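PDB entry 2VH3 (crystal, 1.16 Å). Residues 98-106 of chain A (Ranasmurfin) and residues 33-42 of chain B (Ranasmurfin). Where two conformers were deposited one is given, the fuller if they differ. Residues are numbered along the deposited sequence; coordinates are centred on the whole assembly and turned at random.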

# COMPACT_ATOMS: atom_id res chain seq x y z
N GLY A 98 -6.25 -4.64 8.24
CA GLY A 98 -4.95 -4.02 8.42
C GLY A 98 -3.86 -4.78 7.70
O GLY A 98 -3.07 -4.20 6.96
N SER A 99 -3.82 -6.09 7.92
CA SER A 99 -2.80 -6.94 7.30
C SER A 99 -2.87 -6.87 5.78
O SER A 99 -1.86 -6.68 5.11
N LEU A 100 -4.06 -7.01 5.23
CA LEU A 100 -4.21 -7.03 3.77
C LEU A 100 -3.80 -5.70 3.14
O LEU A 100 -3.15 -5.67 2.11
N CYS A 101 -4.17 -4.59 3.77
CA CYS A 101 -3.73 -3.31 3.26
C CYS A 101 -2.22 -3.25 3.26
O CYS A 101 -1.61 -2.81 2.28
N THR A 102 -1.58 -3.67 4.34
CA THR A 102 -0.12 -3.66 4.40
C THR A 102 0.52 -4.50 3.31
O THR A 102 1.65 -4.24 2.93
N LEU A 103 -0.20 -5.50 2.80
CA LEU A 103 0.29 -6.32 1.71
C LEU A 103 0.21 -5.68 0.33
O LEU A 103 0.82 -6.19 -0.59
N PHE A 104 -0.53 -4.59 0.17
CA PHE A 104 -0.51 -3.91 -1.12
C PHE A 104 0.92 -3.57 -1.54
O PHE A 104 1.29 -3.74 -2.70
N GLN A 105 1.74 -3.12 -0.60
CA GLN A 105 3.13 -2.83 -0.88
C GLN A 105 3.88 -4.06 -1.44
O GLN A 105 4.67 -3.91 -2.36
N LYS A 106 3.60 -5.24 -0.93
CA LYS A 106 4.31 -6.42 -1.40
C LYS A 106 3.80 -6.82 -2.78
O LYS A 106 4.59 -7.28 -3.61
N TYR B 33 7.26 5.11 2.89
CA TYR B 33 6.04 4.47 3.35
C TYR B 33 5.98 2.99 2.92
O TYR B 33 5.46 2.19 3.69
N ALA B 34 6.50 2.67 1.73
CA ALA B 34 6.70 1.28 1.31
C ALA B 34 7.50 0.54 2.40
O ALA B 34 7.16 -0.58 2.75
N LEU B 35 8.57 1.16 2.89
CA LEU B 35 9.40 0.55 3.91
C LEU B 35 8.63 0.27 5.19
O LEU B 35 8.82 -0.77 5.80
N ILE B 36 7.80 1.23 5.59
CA ILE B 36 6.96 1.03 6.77
C ILE B 36 6.04 -0.18 6.59
O ILE B 36 5.97 -1.04 7.45
N CYS B 37 5.38 -0.28 5.45
CA CYS B 37 4.53 -1.45 5.19
C CYS B 37 5.34 -2.74 5.25
O CYS B 37 4.89 -3.72 5.83
N ALA B 38 6.50 -2.73 4.62
CA ALA B 38 7.34 -3.92 4.62
C ALA B 38 7.77 -4.32 6.04
O ALA B 38 7.83 -5.50 6.37
N TYR B 39 8.09 -3.32 6.84
CA TYR B 39 8.44 -3.60 8.23
C TYR B 39 7.34 -4.31 8.99
O TYR B 39 7.57 -5.27 9.75
N LEU B 40 6.13 -3.81 8.79
CA LEU B 40 4.98 -4.35 9.49
C LEU B 40 4.68 -5.82 9.16
O LEU B 40 3.96 -6.49 9.91
N ASN B 41 5.24 -6.29 8.04
CA ASN B 41 5.14 -7.70 7.66
C ASN B 41 6.47 -8.42 7.65
O ASN B 41 6.58 -9.51 7.07
N TYR B 42 7.48 -7.82 8.28
CA TYR B 42 8.82 -8.42 8.32
C TYR B 42 8.79 -9.87 8.76
O TYR B 42 9.45 -10.72 8.16

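Which side chains point into the contact? A:Thr102 and A:Gln105, three residues apart, face B:Cys37, B:Leu40 and B:Asn41, and all five direct their CA-to-CB bonds toward the other stretch. The backbones come closest at A:Thr102 and B:Cys37, with CA atoms 5.2 Å apart.

Why does A:Thr102 adopt the p rotamer? At chi1 69° A:Thr102 OG1 reaches back to donate to A:Ser99 O at 2.5 Å, which leaves OG1 free to accept from B:Asn41 ND2 at 2.7 Å. The methyl A:Thr102 CG2 lies 4.3 Å from B:Leu40 CD1, itself on an m, t side chain. B:Asn41 is m, with chi2 at -65°, and its ND2 also makes a weak bond to B:Cys37 O at 3.3 Å.

How does A:Gln105 fit against a helix? Chi1 is t, extending the chain across, and chi2 turns to m. A:Gln105 CB sits 3.6 Å from B:Cys37 CB, its CG 3.8 Å from B:Ala34 CB, and its OE1 3.7 Å from B:Ala38 CB, so the chain lies along B:Ala34, B:Cys37 (m rotamer, its side chain joined to a group elsewhere in the structure) and B:Ala38.

What do the waters add? Water 1 donates to A:Thr102 O at 2.8 Å and A:Gln105 OE1 at 2.7 Å and weakly accepts from B:Asn41 ND2 at 3.3 Å, bridging the chains, while water 2 donates to A:Thr102 OG1 at 2.9 Å and weakly to B:Leu40 O at 3.4 Å.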

# COMPACT_ATOMS: atom_id res chain seq x y z
CB SER A 99 -2.96 -8.40 7.75
OG SER A 99 -2.03 -9.24 7.10
CB LEU A 100 -5.64 -7.41 3.39
CG LEU A 100 -6.04 -8.84 3.81
CD1 LEU A 100 -7.45 -9.13 3.32
CD2 LEU A 100 -5.03 -9.87 3.29
CB CYS A 101 -4.31 -2.17 4.09
SG CYS A 101 -3.56 -0.57 3.70
CB THR A 102 0.45 -4.10 5.79
OG1 THR A 102 0.20 -5.50 6.01
CG2 THR A 102 -0.13 -3.29 6.91
CB LEU A 103 -0.43 -7.68 1.66
CG LEU A 103 -0.13 -8.62 2.82
CD1 LEU A 103 -1.03 -9.86 2.69
CD2 LEU A 103 1.33 -9.02 2.87
CB PHE A 104 -1.41 -2.67 -1.08
CG PHE A 104 -1.40 -1.91 -2.36
CD1 PHE A 104 -2.05 -2.39 -3.49
CD2 PHE A 104 -0.72 -0.72 -2.46
CE1 PHE A 104 -2.03 -1.69 -4.69
CE2 PHE A 104 -0.69 -0.01 -3.66
CZ PHE A 104 -1.35 -0.50 -4.77
CB GLN A 105 3.82 -2.28 0.37
CG GLN A 105 5.32 -2.04 0.22
CD GLN A 105 6.18 -3.28 0.42
OE1 GLN A 105 5.85 -4.13 1.24
NE2 GLN A 105 7.30 -3.37 -0.31
CB LYS A 106 4.20 -7.61 -0.43
CG LYS A 106 4.95 -8.85 -0.96
CD LYS A 106 4.84 -10.06 -0.07
CE LYS A 106 5.34 -11.31 -0.80
NZ LYS A 106 6.70 -11.10 -1.37
CB TYR B 33 4.81 5.24 2.88
CG TYR B 33 4.55 6.59 3.55
CD1 TYR B 33 3.35 7.23 3.34
CD2 TYR B 33 5.49 7.19 4.40
CE1 TYR B 33 3.09 8.47 3.91
CE2 TYR B 33 5.22 8.44 4.99
CZ TYR B 33 4.02 9.05 4.74
OH TYR B 33 3.75 10.28 5.30
CB ALA B 34 7.36 1.19 -0.05
CB LEU B 35 10.65 1.40 4.18
CG LEU B 35 11.67 0.81 5.14
CD1 LEU B 35 12.30 -0.45 4.56
CD2 LEU B 35 12.74 1.89 5.47
CB ILE B 36 6.14 2.29 7.13
CG1 ILE B 36 7.09 3.41 7.54
CG2 ILE B 36 5.17 1.95 8.26
CD1 ILE B 36 6.37 4.73 7.72
CB CYS B 37 3.87 -1.36 3.83
SG CYS B 37 2.70 0.01 3.65
CB ALA B 38 8.52 -3.73 3.71
CB TYR B 39 8.78 -2.32 8.96
CG TYR B 39 9.20 -2.65 10.35
CD1 TYR B 39 10.52 -2.97 10.63
CD2 TYR B 39 8.28 -2.70 11.39
CE1 TYR B 39 10.92 -3.31 11.89
CE2 TYR B 39 8.67 -3.04 12.68
CZ TYR B 39 10.00 -3.35 12.91
OH TYR B 39 10.41 -3.68 14.19
CB LEU B 40 3.75 -3.47 9.26
CG LEU B 40 3.88 -2.04 9.81
CD1 LEU B 40 2.71 -1.20 9.31
CD2 LEU B 40 3.95 -2.07 11.33
CB ASN B 41 4.51 -7.79 6.28
CG ASN B 41 3.10 -7.37 6.29
OD1 ASN B 41 2.25 -8.01 6.92
ND2 ASN B 41 2.81 -6.26 5.63
CB TYR B 42 9.73 -7.67 9.30
CG TYR B 42 11.10 -8.31 9.34
CD1 TYR B 42 12.04 -8.02 8.35
CD2 TYR B 42 11.44 -9.26 10.29
CE1 TYR B 42 13.28 -8.62 8.33
CE2 TYR B 42 12.70 -9.89 10.28
CZ TYR B 42 13.61 -9.55 9.29
OH TYR B 42 14.86 -10.11 9.22
O HOH W 1 4.03 -5.60 2.65
O HOH W 2 0.77 -6.25 8.79